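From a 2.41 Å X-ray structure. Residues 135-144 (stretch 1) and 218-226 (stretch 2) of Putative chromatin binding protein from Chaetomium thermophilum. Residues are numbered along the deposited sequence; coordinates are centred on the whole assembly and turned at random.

Stretch 1 135-144: IKGWRYQLYC
Stretch 2, residues 218-226: PNPMTRWDS

This is a helix-to-loop contact in which one face of a helix, carrying Lys136, Arg139, Tyr140 and Tyr143, packs against Trp224 and its neighbours and is tied to the loop by one buried salt bridge, with 510 Å² covered in all.

Stretch 1 is helical from Lys136 to Cys144, with phi/psi near -60/-45 and Ile135 at the N-cap; its i to i+4 bonds begin with Arg139 N to Ile135 O at 2.8 Å. Stretch 2 has no regular helix or strand. A type I turn runs from Asn219 to Thr222, closed by Thr222 N to Asn219 O at 2.9 Å, and Met221 N also donates to Asn219 OD1 at 2.9 Å. The register is set by two CA-CA distances, Lys136 to Pro218 at 7.2 Å and Tyr140 to Trp224 at 5.3 Å.

Trp224 (phi/psi -85/-17, chi1 58°, p, chi2 87°) points toward the helix and has the largest covered area. Tyr140 (chi1 175°, t, chi2 82°) meets it edge to face: the six-membered rings have centroids 5.2 Å apart and planes at 89°, and Tyr140 CD1 lies 3.5 Å from Trp224 CE3. Tyr140 CB sits over the indole face, 4.1 Å from the five-membered ring centroid and 15° off the normal, a CH-pi contact. Tyr143 (chi1 165°, t, chi2 79°) reverses the roles, its ring receiving Trp224 CA at 4.0 Å from the centroid, 25° off the normal, while Tyr143 CB and Trp224 CB approach to 3.5 Å.

The salt bridge joins Arg139 NE to Asp225 OD1 at 2.8 Å, with an N-H...O angle of 150° and the carboxylate oxygen near the guanidinium plane. Arg139 (chi1 to chi3 m, t, m; chi4 -96°) points toward the loop, and Pro218 CA lies over one guanidinium face, 3.6 Å from Arg139 NH2. Asp225 (chi1 -78°, m) leaves its backbone sideways but brings its end nearer; its other oxygen, OD2, accepts from Asn219 N at 2.9 Å and 173°. One carboxylate thus fastens the loop to itself and to the helix.

Two waters complete the contact. One accepts from Lys136 NZ at 2.6 Å and Asn219 ND2 at 3.1 Å, bridging the end of the extended lysine (m, t, t, t). The other donates to Arg139 O and Trp224 O, each 3.0 Å from the water oxygen, linking two carbonyls that are 4.2 Å apart. Beyond Trp224, the exposed Arg223 (p, t, t; chi4 -78°) runs alongside both tyrosines, with Arg223 CD 3.6 Å from Tyr143 OH and Arg223 NH1 3.9 Å from Tyr140 CE1.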

# COMPACT_ATOMS: atom_id res chain seq x y z
N ILE A 135 5.51 -2.05 8.06
CA ILE A 135 5.70 -2.42 9.46
C ILE A 135 4.55 -3.32 9.87
O ILE A 135 3.38 -3.01 9.63
CB ILE A 135 5.78 -1.18 10.37
CG1 ILE A 135 6.84 -0.20 9.84
CG2 ILE A 135 6.11 -1.60 11.79
CD1 ILE A 135 6.86 1.13 10.56
N LYS A 136 4.88 -4.45 10.51
CA LYS A 136 3.86 -5.37 10.98
C LYS A 136 2.92 -4.69 11.96
O LYS A 136 1.70 -4.87 11.89
CB LYS A 136 4.51 -6.60 11.62
CG LYS A 136 5.28 -7.47 10.64
CD LYS A 136 5.98 -8.62 11.34
CE LYS A 136 6.79 -9.45 10.35
NZ LYS A 136 7.49 -10.60 11.00
N GLY A 137 3.47 -3.91 12.89
CA GLY A 137 2.62 -3.17 13.82
C GLY A 137 1.65 -2.25 13.10
O GLY A 137 0.45 -2.23 13.41
N TRP A 138 2.15 -1.48 12.14
CA TRP A 138 1.28 -0.61 11.36
C TRP A 138 0.22 -1.42 10.63
O TRP A 138 -0.97 -1.09 10.65
CB TRP A 138 2.11 0.23 10.39
CG TRP A 138 1.31 0.94 9.35
CD1 TRP A 138 1.43 0.82 8.00
CD2 TRP A 138 0.25 1.88 9.57
NE1 TRP A 138 0.53 1.63 7.36
CE2 TRP A 138 -0.21 2.30 8.30
CE3 TRP A 138 -0.34 2.42 10.71
CZ2 TRP A 138 -1.24 3.22 8.15
CZ3 TRP A 138 -1.37 3.34 10.56
CH2 TRP A 138 -1.81 3.73 9.29
N ARG A 139 0.64 -2.51 9.98
CA ARG A 139 -0.33 -3.39 9.33
C ARG A 139 -1.31 -3.98 10.34
O ARG A 139 -2.46 -4.28 9.99
CB ARG A 139 0.39 -4.51 8.57
CG ARG A 139 1.11 -4.05 7.30
CD ARG A 139 1.48 -5.24 6.40
NE ARG A 139 2.43 -6.15 7.03
CZ ARG A 139 3.75 -6.11 6.86
NH1 ARG A 139 4.31 -5.21 6.06
NH2 ARG A 139 4.52 -6.99 7.48
N TYR A 140 -0.88 -4.14 11.59
CA TYR A 140 -1.79 -4.62 12.62
C TYR A 140 -2.80 -3.54 13.01
O TYR A 140 -3.97 -3.85 13.27
CB TYR A 140 -1.01 -5.08 13.85
CG TYR A 140 -1.90 -5.48 15.01
CD1 TYR A 140 -2.48 -6.74 15.06
CD2 TYR A 140 -2.16 -4.60 16.05
CE1 TYR A 140 -3.29 -7.11 16.11
CE2 TYR A 140 -2.97 -4.96 17.11
CZ TYR A 140 -3.53 -6.22 17.13
OH TYR A 140 -4.34 -6.60 18.18
N GLN A 141 -2.37 -2.28 13.05
CA GLN A 141 -3.30 -1.19 13.30
C GLN A 141 -4.37 -1.14 12.23
O GLN A 141 -5.57 -1.03 12.52
CB GLN A 141 -2.55 0.15 13.36
CG GLN A 141 -1.47 0.25 14.43
CD GLN A 141 -0.79 1.61 14.44
OE1 GLN A 141 -1.42 2.63 14.15
NE2 GLN A 141 0.50 1.62 14.76
N LEU A 142 -3.96 -1.24 10.96
CA LEU A 142 -4.92 -1.22 9.86
C LEU A 142 -5.87 -2.40 9.95
O LEU A 142 -7.07 -2.27 9.68
CB LEU A 142 -4.18 -1.22 8.52
CG LEU A 142 -3.34 0.02 8.24
CD1 LEU A 142 -2.42 -0.20 7.05
CD2 LEU A 142 -4.24 1.22 7.99
N TYR A 143 -5.35 -3.57 10.31
CA TYR A 143 -6.21 -4.74 10.52
C TYR A 143 -7.27 -4.43 11.57
O TYR A 143 -8.47 -4.65 11.34
CB TYR A 143 -5.35 -5.94 10.93
CG TYR A 143 -6.11 -7.11 11.51
CD1 TYR A 143 -6.79 -8.00 10.69
CD2 TYR A 143 -6.12 -7.33 12.88
CE1 TYR A 143 -7.47 -9.08 11.23
CE2 TYR A 143 -6.80 -8.40 13.42
CZ TYR A 143 -7.47 -9.27 12.60
OH TYR A 143 -8.15 -10.34 13.14
N CYS A 144 -6.86 -3.91 12.72
CA CYS A 144 -7.82 -3.56 13.76
C CYS A 144 -8.75 -2.44 13.30
O CYS A 144 -9.90 -2.37 13.75
CB CYS A 144 -7.09 -3.15 15.04
SG CYS A 144 -6.05 -4.46 15.71
N PRO A 218 5.36 -9.46 4.93
CA PRO A 218 4.08 -9.94 5.47
C PRO A 218 4.16 -11.41 5.84
O PRO A 218 4.72 -12.23 5.11
CB PRO A 218 3.09 -9.69 4.33
CG PRO A 218 3.70 -8.59 3.53
CD PRO A 218 5.19 -8.80 3.62
N ASN A 219 3.59 -11.74 7.00
CA ASN A 219 3.65 -13.09 7.54
C ASN A 219 2.25 -13.70 7.55
O ASN A 219 1.43 -13.35 8.41
CB ASN A 219 4.23 -13.07 8.96
CG ASN A 219 4.54 -14.45 9.48
OD1 ASN A 219 4.07 -15.45 8.95
ND2 ASN A 219 5.34 -14.51 10.54
N PRO A 220 1.93 -14.61 6.62
CA PRO A 220 0.59 -15.23 6.63
C PRO A 220 0.31 -16.05 7.87
O PRO A 220 -0.84 -16.47 8.07
CB PRO A 220 0.60 -16.11 5.37
CG PRO A 220 1.70 -15.57 4.52
CD PRO A 220 2.73 -15.05 5.47
N MET A 221 1.31 -16.31 8.71
CA MET A 221 1.06 -16.99 9.98
C MET A 221 0.27 -16.09 10.93
O MET A 221 -0.43 -16.60 11.82
CB MET A 221 2.38 -17.40 10.63
CG MET A 221 3.26 -18.28 9.75
SD MET A 221 2.62 -19.95 9.55
CE MET A 221 2.99 -20.65 11.15
N THR A 222 0.37 -14.78 10.76
CA THR A 222 -0.34 -13.83 11.61
C THR A 222 -1.66 -13.43 10.97
O THR A 222 -1.76 -13.30 9.75
CB THR A 222 0.51 -12.59 11.86
OG1 THR A 222 0.75 -11.91 10.63
CG2 THR A 222 1.84 -12.97 12.51
N ARG A 223 -2.68 -13.23 11.81
CA ARG A 223 -4.02 -12.93 11.32
C ARG A 223 -4.11 -11.55 10.68
O ARG A 223 -5.00 -11.33 9.85
CB ARG A 223 -5.03 -13.04 12.46
CG ARG A 223 -4.76 -12.08 13.61
CD ARG A 223 -5.68 -12.35 14.79
NE ARG A 223 -5.46 -11.38 15.87
CZ ARG A 223 -4.45 -11.42 16.73
NH1 ARG A 223 -4.34 -10.49 17.67
NH2 ARG A 223 -3.55 -12.39 16.65
N TRP A 224 -3.23 -10.62 11.05
CA TRP A 224 -3.31 -9.27 10.51
C TRP A 224 -2.60 -9.12 9.17
O TRP A 224 -2.85 -8.15 8.46
CB TRP A 224 -2.74 -8.26 11.50
CG TRP A 224 -1.33 -8.52 11.90
CD1 TRP A 224 -0.20 -8.08 11.26
CD2 TRP A 224 -0.88 -9.27 13.03
NE1 TRP A 224 0.92 -8.52 11.92
CE2 TRP A 224 0.53 -9.25 13.02
CE3 TRP A 224 -1.53 -9.95 14.06
CZ2 TRP A 224 1.30 -9.89 13.98
CZ3 TRP A 224 -0.77 -10.59 15.02
CH2 TRP A 224 0.63 -10.55 14.98
N ASP A 225 -1.73 -10.06 8.81
CA ASP A 225 -1.11 -10.08 7.49
C ASP A 225 -1.82 -11.02 6.53
O ASP A 225 -1.43 -11.10 5.36
CB ASP A 225 0.36 -10.46 7.60
CG ASP A 225 1.23 -9.31 8.07
OD1 ASP A 225 0.77 -8.15 8.01
OD2 ASP A 225 2.38 -9.57 8.49
N SER A 226 -2.84 -11.74 6.99
CA SER A 226 -3.63 -12.61 6.13
C SER A 226 -5.04 -12.06 5.98
O SER A 226 -5.53 -11.35 6.87
CB SER A 226 -3.71 -14.03 6.69
OG SER A 226 -4.63 -14.10 7.77
O HOH W 1 5.24 -11.70 11.76
O HOH W 2 -3.22 -5.42 7.36